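Local coordinates for protein agmatinase (Deinococcus radiodurans, PDB 1WOH) that probably hydrolyses agmatine to putrescine and urea as a member of the arginase family, with two manganese ions bound per subunit, at residues Gln28-Ala33 against Glu299-Val304; Pro64-Leu69 against Leu292-Leu297; Arg129-Val134 against Thr266-Asp271. All coordinates share one frame; numbering follows the deposited sequence.

In the fold
Contacts 1 and 3 pack a helix end and a loop against strands of the central sheet of the arginase fold, while contact 2 lays segment 64-69 against helix 284-302. Contacts 1 and 2 share that helix, their centres about 11 Å apart; V31 CG1 meets L297 CD1 at 3.9 Å. Contact 3, centred about 13 Å from contact 1 and 22 Å from contact 2, uses strand 266-273, whose L270 CD1 packs 3.8 Å from T296 CG2. All three lie away from the manganese ligands. H121, D143 and D231 follow the C-terminal ends of strands 114-118, 137-142 and 223-229, whereas contacts 1 and 3 use the beginnings of strands 31-36 and 266-273.

Contact 1: Gln28-Ala33 against Glu299-Val304; sequences QADVAA and EVFDHV
D30 and F301 bring the two backbones nearest, with their CA atoms 9.4 Å apart, where the chain changes direction at D30 before entering strand 31-36 and faces the last turn of helix 284-302. This is helix-on-sheet packing in the α/β/α arginase fold: the C-terminal end of the helix lies over the start of a strand of the parallel sheet. The gap is bridged by the phenyl ring of F301, and no hydrogen bond joins the two segments. With CG beside its own backbone N (chi1 -75°), F301 sends the ring off the helix so that its far rim meets the strand. The closest approach is made by V31: its CG2 methyl comes within 3.5 Å of F301 CE1 and 3.6 Å of F301 CZ, and the two side chains meet at an oblique angle. The V31 torsion explains this, since it places CG1 opposite the backbone N and keeps CG2 beside that N, turned to the ring. On the other flank of the rim, D30 offers its aliphatic CB, 3.9 Å from F301 CE2, while the carboxylate is bonded elsewhere. D30 N is held by T79 OG1, and R112, which also packs on F301, makes a weak, long ion pair with D30 OD1. Within 299-304, E299 O accepts from D302 N at 3.1 Å and also from the imidazole of H303, whose ND1 approaches in the ring plane at 3.2 Å, with a nearly straight N-H...O angle of 175°.

Contact 2: Pro64-Leu69 against Leu292-Leu297; sequences PPFTGL and LVMETL
M294 meets P64 and F66 across this contact, where helix 284-302 of the arginase fold is covered by a loop and the first residue of the short strand 66-67, which pairs antiparallel with 73-74. The helical segment opens with L292, whose side chain packs on Y251 and whose carbonyl oxygen serves the next turn. V293 is buried too, resting on F15 and on V115 of the central sheet. M294 carries the contact alone on its side. Its chain is bent at chi2 (-46°) and chi3 (-67°), which brings the terminal methyl to P64 and F66. CE lies against the P64 ring, closest to CD at 3.6 Å, and reaches the edge of the F66 ring close to its plane, 3.9 Å from F66 CE1. Lower on the same side chain, M294 CB lies 4.0 Å from F66 CZ; the methionine runs roughly perpendicular to both partners. P64 and F66 are themselves fitted together: P64 CA sits over one face of the F66 ring, offset to its rim, with a cis peptide bond between P64 and P65. R185 of a second subunit packs on F66 and gives a hydrogen bond from NH1 to P65 O. E295 points away and forms a salt bridge with R291. T296 turns back on the helix: its N, at 2.8 Å, and its OG1, at 2.7 Å, reach L292 O from opposite faces of the carbonyl plane. L297, resting on F80 and V115, completes the segment, its N bonded to V293 O at 3.0 Å.

Contact 3: Arg129-Val134 against Thr266-Asp271; sequences RAFADV and TVVGLD
F131 and V268 carry most of this contact, partly through their apolar side chains, with V134 at its margin. V268 CG2 lies 3.8 Å from F131 CE2 and equally near CD2, the two side chains running antiparallel alongside each other. V134 CG1 touches V268 CG1 more loosely, at 4.4 Å. The polar part comes from the backbone: V268 O reaches the edge of the F131 ring, in its plane, 3.3 Å from CE2. This carbonyl is placed by a local bend in the strand, for V268 has a psi of only -11° and G269 is nearly fully extended. G269 presents no side chain on the flank that faces F131 CZ, which lets the ring lie close to the strand. No hydrogen bond crosses the contact; within the loop, V134 N bonds F131 O at 3.1 Å and closes a type I turn. Y225 and R108 also pack round F131: Y225 edge-to-face, R108 by a cation-pi contact. The loop joins helix 124-128 to strand 137-142, so the contact is the packing of a helix-to-strand connection against the sheet's interior strand 266-273, as in the α/β/α arginase fold.

Contact 1: Gln28-Ala33 against Glu299-Val304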
loop_
_atom_site.group_PDB
_atom_site.type_symbol
_atom_site.label_atom_id
_atom_site.label_comp_id
_atom_site.label_asym_id
_atom_site.label_seq_id
_atom_site.Cartn_x
_atom_site.Cartn_y
_atom_site.Cartn_z
ATOM N N GLN A 28 1.482 -39.234 13.648
ATOM C CA GLN A 28 2.931 -39.320 13.544
ATOM C C GLN A 28 3.328 -38.871 12.145
ATOM O O GLN A 28 2.697 -39.255 11.161
ATOM C CB GLN A 28 3.412 -40.755 13.785
ATOM C CG GLN A 28 3.321 -41.216 15.233
ATOM C CD GLN A 28 3.727 -42.671 15.412
ATOM O OE1 GLN A 28 4.825 -43.072 15.024
ATOM N NE2 GLN A 28 2.841 -43.467 16.003
ATOM N N ALA A 29 4.362 -38.042 12.058
ATOM C CA ALA A 29 4.837 -37.559 10.770
ATOM C C ALA A 29 6.311 -37.222 10.869
ATOM O O ALA A 29 6.826 -36.966 11.959
ATOM C CB ALA A 29 4.046 -36.337 10.340
ATOM N N ASP A 30 6.996 -37.227 9.735
ATOM C CA ASP A 30 8.418 -36.914 9.738
ATOM C C ASP A 30 8.634 -35.454 10.123
ATOM O O ASP A 30 9.535 -35.134 10.898
ATOM C CB ASP A 30 9.029 -37.181 8.360
ATOM C CG ASP A 30 8.988 -38.652 7.982
ATOM O OD1 ASP A 30 9.284 -39.496 8.854
ATOM O OD2 ASP A 30 8.671 -38.960 6.814
ATOM N N VAL A 31 7.788 -34.586 9.578
ATOM C CA VAL A 31 7.860 -33.144 9.819
ATOM C C VAL A 31 6.504 -32.614 10.275
ATOM O O VAL A 31 5.476 -32.956 9.695
ATOM C CB VAL A 31 8.250 -32.389 8.521
ATOM C CG1 VAL A 31 8.322 -30.880 8.780
ATOM C CG2 VAL A 31 9.573 -32.900 8.004
ATOM N N ALA A 32 6.502 -31.769 11.306
ATOM C CA ALA A 32 5.259 -31.196 11.809
ATOM C C ALA A 32 5.460 -29.712 12.077
ATOM O O ALA A 32 6.420 -29.317 12.733
ATOM C CB ALA A 32 4.816 -31.904 13.094
ATOM N N ALA A 33 4.559 -28.899 11.549
ATOM C CA ALA A 33 4.638 -27.455 11.736
ATOM C C ALA A 33 3.709 -27.024 12.865
ATOM O O ALA A 33 2.625 -27.580 13.033
ATOM C CB ALA A 33 4.247 -26.748 10.442
ATOM N N GLU A 299 17.578 -30.327 2.757
ATOM C CA GLU A 299 18.947 -30.552 3.186
ATOM C C GLU A 299 18.970 -31.455 4.410
ATOM O O GLU A 299 19.761 -32.392 4.479
ATOM C CB GLU A 299 19.630 -29.219 3.514
ATOM C CG GLU A 299 19.804 -28.265 2.330
ATOM C CD GLU A 299 20.735 -28.809 1.256
ATOM O OE1 GLU A 299 21.566 -29.684 1.575
ATOM O OE2 GLU A 299 20.648 -28.349 0.095
ATOM N N VAL A 300 18.101 -31.180 5.381
ATOM C CA VAL A 300 18.064 -31.997 6.592
ATOM C C VAL A 300 17.838 -33.477 6.269
ATOM O O VAL A 300 18.630 -34.332 6.662
ATOM C CB VAL A 300 16.957 -31.517 7.562
ATOM C CG1 VAL A 300 16.743 -32.539 8.672
ATOM C CG2 VAL A 300 17.352 -30.176 8.170
ATOM N N PHE A 301 16.773 -33.782 5.536
ATOM C CA PHE A 301 16.487 -35.175 5.231
ATOM C C PHE A 301 17.418 -35.835 4.218
ATOM O O PHE A 301 17.314 -37.034 3.975
ATOM C CB PHE A 301 15.026 -35.337 4.818
ATOM C CG PHE A 301 14.075 -35.263 5.976
ATOM C CD1 PHE A 301 13.675 -34.035 6.488
ATOM C CD2 PHE A 301 13.637 -36.424 6.607
ATOM C CE1 PHE A 301 12.856 -33.960 7.612
ATOM C CE2 PHE A 301 12.818 -36.365 7.733
ATOM C CZ PHE A 301 12.426 -35.128 8.239
ATOM N N ASP A 302 18.335 -35.064 3.646
ATOM C CA ASP A 302 19.293 -35.620 2.695
ATOM C C ASP A 302 20.519 -36.144 3.435
ATOM O O ASP A 302 21.256 -36.984 2.916
ATOM C CB ASP A 302 19.738 -34.558 1.690
ATOM C CG ASP A 302 19.150 -34.776 0.310
ATOM O OD1 ASP A 302 19.494 -34.005 -0.607
ATOM O OD2 ASP A 302 18.347 -35.716 0.140
ATOM N N HIS A 303 20.737 -35.649 4.651
ATOM C CA HIS A 303 21.896 -36.069 5.436
ATOM C C HIS A 303 21.573 -36.620 6.819
ATOM O O HIS A 303 22.457 -36.695 7.673
ATOM C CB HIS A 303 22.883 -34.907 5.588
ATOM C CG HIS A 303 23.344 -34.329 4.288
ATOM N ND1 HIS A 303 22.569 -33.472 3.537
ATOM C CD2 HIS A 303 24.493 -34.504 3.591
ATOM C CE1 HIS A 303 23.219 -33.143 2.435
ATOM N NE2 HIS A 303 24.389 -33.755 2.443
ATOM N N VAL A 304 20.323 -37.006 7.053
ATOM C CA VAL A 304 19.951 -37.547 8.360
ATOM C C VAL A 304 20.549 -38.940 8.536
ATOM O O VAL A 304 20.625 -39.713 7.579
ATOM C CB VAL A 304 18.415 -37.656 8.527
ATOM C CG1 VAL A 304 18.080 -38.290 9.869
ATOM C CG2 VAL A 304 17.779 -36.284 8.437
#

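Contact 2: Pro64-Leu69 against Leu292-Leu297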
loop_
_atom_site.group_PDB
_atom_site.type_symbol
_atom_site.label_atom_id
_atom_site.label_comp_id
_atom_site.label_asym_id
_atom_site.label_seq_id
_atom_site.Cartn_x
_atom_site.Cartn_y
_atom_site.Cartn_z
ATOM N N PRO A 64 6.111 -30.110 -1.246
ATOM C CA PRO A 64 7.020 -31.233 -1.504
ATOM C C PRO A 64 6.311 -32.413 -2.163
ATOM O O PRO A 64 5.085 -32.496 -2.138
ATOM C CB PRO A 64 7.521 -31.581 -0.111
ATOM C CG PRO A 64 6.281 -31.376 0.716
ATOM C CD PRO A 64 5.761 -30.044 0.187
ATOM N N PRO A 65 7.077 -33.347 -2.753
ATOM C CA PRO A 65 8.541 -33.359 -2.837
ATOM C C PRO A 65 9.062 -32.464 -3.961
ATOM O O PRO A 65 8.277 -31.907 -4.729
ATOM C CB PRO A 65 8.853 -34.831 -3.069
ATOM C CG PRO A 65 7.716 -35.248 -3.946
ATOM C CD PRO A 65 6.514 -34.603 -3.283
ATOM N N PHE A 66 10.385 -32.339 -4.056
ATOM C CA PHE A 66 11.007 -31.493 -5.069
ATOM C C PHE A 66 12.009 -32.214 -5.964
ATOM O O PHE A 66 12.951 -32.835 -5.477
ATOM C CB PHE A 66 11.735 -30.321 -4.406
ATOM C CG PHE A 66 10.877 -29.511 -3.476
ATOM C CD1 PHE A 66 10.931 -29.717 -2.100
ATOM C CD2 PHE A 66 10.022 -28.537 -3.975
ATOM C CE1 PHE A 66 10.145 -28.958 -1.232
ATOM C CE2 PHE A 66 9.232 -27.774 -3.117
ATOM C CZ PHE A 66 9.293 -27.984 -1.745
ATOM N N THR A 67 11.811 -32.098 -7.274
ATOM C CA THR A 67 12.709 -32.705 -8.254
ATOM C C THR A 67 13.499 -31.566 -8.908
ATOM O O THR A 67 12.925 -30.711 -9.578
ATOM C CB THR A 67 11.916 -33.473 -9.337
ATOM O OG1 THR A 67 11.012 -34.390 -8.707
ATOM C CG2 THR A 67 12.858 -34.252 -10.238
ATOM N N GLY A 68 14.812 -31.552 -8.702
ATOM C CA GLY A 68 15.639 -30.495 -9.257
ATOM C C GLY A 68 16.033 -30.644 -10.716
ATOM O O GLY A 68 15.652 -31.603 -11.388
ATOM N N LEU A 69 16.814 -29.686 -11.204
ATOM C CA LEU A 69 17.267 -29.694 -12.586
ATOM C C LEU A 69 18.039 -30.967 -12.924
ATOM O O LEU A 69 18.008 -31.431 -14.062
ATOM C CB LEU A 69 18.148 -28.474 -12.859
ATOM C CG LEU A 69 18.672 -28.344 -14.293
ATOM C CD1 LEU A 69 17.508 -28.279 -15.272
ATOM C CD2 LEU A 69 19.534 -27.096 -14.402
ATOM N N LEU A 292 12.756 -21.078 2.134
ATOM C CA LEU A 292 13.935 -21.355 2.941
ATOM C C LEU A 292 13.653 -22.522 3.879
ATOM O O LEU A 292 14.496 -23.402 4.060
ATOM C CB LEU A 292 14.338 -20.130 3.783
ATOM C CG LEU A 292 15.694 -20.307 4.478
ATOM C CD1 LEU A 292 16.794 -19.841 3.528
ATOM C CD2 LEU A 292 15.771 -19.487 5.758
ATOM N N VAL A 293 12.469 -22.531 4.487
ATOM C CA VAL A 293 12.128 -23.611 5.405
ATOM C C VAL A 293 12.081 -24.929 4.644
ATOM O O VAL A 293 12.657 -25.931 5.085
ATOM C CB VAL A 293 10.763 -23.376 6.097
ATOM C CG1 VAL A 293 10.368 -24.607 6.903
ATOM C CG2 VAL A 293 10.850 -22.160 7.029
ATOM N N MET A 294 11.416 -24.925 3.491
ATOM C CA MET A 294 11.306 -26.144 2.697
ATOM C C MET A 294 12.657 -26.611 2.162
ATOM O O MET A 294 12.936 -27.814 2.144
ATOM C CB MET A 294 10.326 -25.955 1.526
ATOM C CG MET A 294 8.859 -25.789 1.935
ATOM S SD MET A 294 8.281 -26.963 3.175
ATOM C CE MET A 294 8.344 -28.529 2.222
ATOM N N GLU A 295 13.493 -25.676 1.725
ATOM C CA GLU A 295 14.801 -26.056 1.215
ATOM C C GLU A 295 15.663 -26.574 2.359
ATOM O O GLU A 295 16.434 -27.521 2.190
ATOM C CB GLU A 295 15.499 -24.880 0.527
ATOM C CG GLU A 295 16.850 -25.271 -0.082
ATOM C CD GLU A 295 17.414 -24.215 -1.015
ATOM O OE1 GLU A 295 18.532 -24.412 -1.534
ATOM O OE2 GLU A 295 16.744 -23.187 -1.228
ATOM N N THR A 296 15.534 -25.967 3.535
ATOM C CA THR A 296 16.321 -26.431 4.670
ATOM C C THR A 296 15.942 -27.872 4.999
ATOM O O THR A 296 16.811 -28.704 5.261
ATOM C CB THR A 296 16.113 -25.534 5.906
ATOM O OG1 THR A 296 16.605 -24.216 5.618
ATOM C CG2 THR A 296 16.875 -26.092 7.104
ATOM N N LEU A 297 14.649 -28.172 4.979
ATOM C CA LEU A 297 14.201 -29.531 5.260
ATOM C C LEU A 297 14.738 -30.509 4.209
ATOM O O LEU A 297 15.029 -31.666 4.524
ATOM C CB LEU A 297 12.675 -29.587 5.310
ATOM C CG LEU A 297 12.040 -28.856 6.499
ATOM C CD1 LEU A 297 10.532 -28.791 6.325
ATOM C CD2 LEU A 297 12.399 -29.569 7.795
#

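Contact 3: Arg129-Val134 against Thr266-Asp271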
loop_
_atom_site.group_PDB
_atom_site.type_symbol
_atom_site.label_atom_id
_atom_site.label_comp_id
_atom_site.label_asym_id
_atom_site.label_seq_id
_atom_site.Cartn_x
_atom_site.Cartn_y
_atom_site.Cartn_z
ATOM N N ARG A 129 12.359 -24.639 25.595
ATOM C CA ARG A 129 12.123 -25.361 26.841
ATOM C C ARG A 129 11.626 -26.778 26.571
ATOM O O ARG A 129 11.733 -27.657 27.430
ATOM C CB ARG A 129 11.107 -24.627 27.724
ATOM C CG ARG A 129 11.596 -23.298 28.276
ATOM C CD ARG A 129 10.734 -22.813 29.451
ATOM N NE ARG A 129 9.329 -22.637 29.096
ATOM C CZ ARG A 129 8.432 -22.049 29.883
ATOM N NH1 ARG A 129 8.796 -21.579 31.072
ATOM N NH2 ARG A 129 7.172 -21.927 29.490
ATOM N N ALA A 130 11.088 -27.004 25.377
ATOM C CA ALA A 130 10.579 -28.322 25.025
ATOM C C ALA A 130 11.687 -29.299 24.637
ATOM O O ALA A 130 11.414 -30.466 24.352
ATOM C CB ALA A 130 9.574 -28.204 23.891
ATOM N N PHE A 131 12.930 -28.826 24.626
ATOM C CA PHE A 131 14.072 -29.663 24.260
ATOM C C PHE A 131 15.001 -29.888 25.454
ATOM O O PHE A 131 16.207 -30.061 25.297
ATOM C CB PHE A 131 14.859 -29.011 23.116
ATOM C CG PHE A 131 14.073 -28.873 21.841
ATOM C CD1 PHE A 131 13.028 -27.954 21.741
ATOM C CD2 PHE A 131 14.370 -29.673 20.741
ATOM C CE1 PHE A 131 12.288 -27.835 20.559
ATOM C CE2 PHE A 131 13.641 -29.565 19.553
ATOM C CZ PHE A 131 12.598 -28.646 19.461
ATOM N N ALA A 132 14.431 -29.890 26.650
ATOM C CA ALA A 132 15.223 -30.082 27.859
ATOM C C ALA A 132 15.944 -31.430 27.894
ATOM O O ALA A 132 17.002 -31.553 28.510
ATOM C CB ALA A 132 14.331 -29.937 29.089
ATOM N N ASP A 133 15.382 -32.432 27.225
ATOM C CA ASP A 133 15.979 -33.764 27.225
ATOM C C ASP A 133 17.011 -34.018 26.133
ATOM O O ASP A 133 17.467 -35.148 25.962
ATOM C CB ASP A 133 14.882 -34.834 27.153
ATOM C CG ASP A 133 14.108 -34.796 25.848
ATOM O OD1 ASP A 133 13.081 -35.500 25.748
ATOM O OD2 ASP A 133 14.526 -34.072 24.920
ATOM N N VAL A 134 17.378 -32.977 25.390
ATOM C CA VAL A 134 18.373 -33.128 24.330
ATOM C C VAL A 134 19.771 -32.864 24.885
ATOM O O VAL A 134 20.100 -31.742 25.278
ATOM C CB VAL A 134 18.097 -32.158 23.156
ATOM C CG1 VAL A 134 19.173 -32.308 22.092
ATOM C CG2 VAL A 134 16.725 -32.437 22.566
ATOM N N THR A 266 22.859 -33.524 13.852
ATOM C CA THR A 266 21.547 -34.119 14.029
ATOM C C THR A 266 20.622 -32.939 14.322
ATOM O O THR A 266 20.674 -32.366 15.407
ATOM C CB THR A 266 21.519 -35.081 15.229
ATOM O OG1 THR A 266 22.444 -36.153 15.004
ATOM C CG2 THR A 266 20.122 -35.652 15.423
ATOM N N VAL A 267 19.799 -32.573 13.343
ATOM C CA VAL A 267 18.868 -31.451 13.478
ATOM C C VAL A 267 17.616 -31.874 14.248
ATOM O O VAL A 267 16.880 -32.763 13.811
ATOM C CB VAL A 267 18.465 -30.918 12.083
ATOM C CG1 VAL A 267 17.538 -29.718 12.223
ATOM C CG2 VAL A 267 19.717 -30.533 11.308
ATOM N N VAL A 268 17.374 -31.223 15.385
ATOM C CA VAL A 268 16.239 -31.548 16.245
ATOM C C VAL A 268 15.024 -30.635 16.096
ATOM O O VAL A 268 13.943 -30.934 16.613
ATOM C CB VAL A 268 16.679 -31.549 17.730
ATOM C CG1 VAL A 268 17.855 -32.497 17.914
ATOM C CG2 VAL A 268 17.080 -30.139 18.161
ATOM N N GLY A 269 15.196 -29.526 15.389
ATOM C CA GLY A 269 14.090 -28.611 15.195
ATOM C C GLY A 269 14.535 -27.319 14.543
ATOM O O GLY A 269 15.730 -27.062 14.388
ATOM N N LEU A 270 13.564 -26.501 14.157
ATOM C CA LEU A 270 13.854 -25.223 13.520
ATOM C C LEU A 270 12.731 -24.232 13.755
ATOM O O LEU A 270 11.558 -24.609 13.737
ATOM C CB LEU A 270 14.035 -25.422 12.008
ATOM C CG LEU A 270 14.106 -24.168 11.124
ATOM C CD1 LEU A 270 14.898 -24.462 9.864
ATOM C CD2 LEU A 270 12.693 -23.692 10.782
ATOM N N ASP A 271 13.083 -22.974 14.011
ATOM C CA ASP A 271 12.056 -21.955 14.145
ATOM C C ASP A 271 12.356 -20.863 13.133
ATOM O O ASP A 271 13.509 -20.646 12.754
ATOM C CB ASP A 271 11.907 -21.410 15.595
ATOM C CG ASP A 271 13.087 -20.563 16.079
ATOM O OD1 ASP A 271 13.696 -19.808 15.292
ATOM O OD2 ASP A 271 13.376 -20.625 17.299
#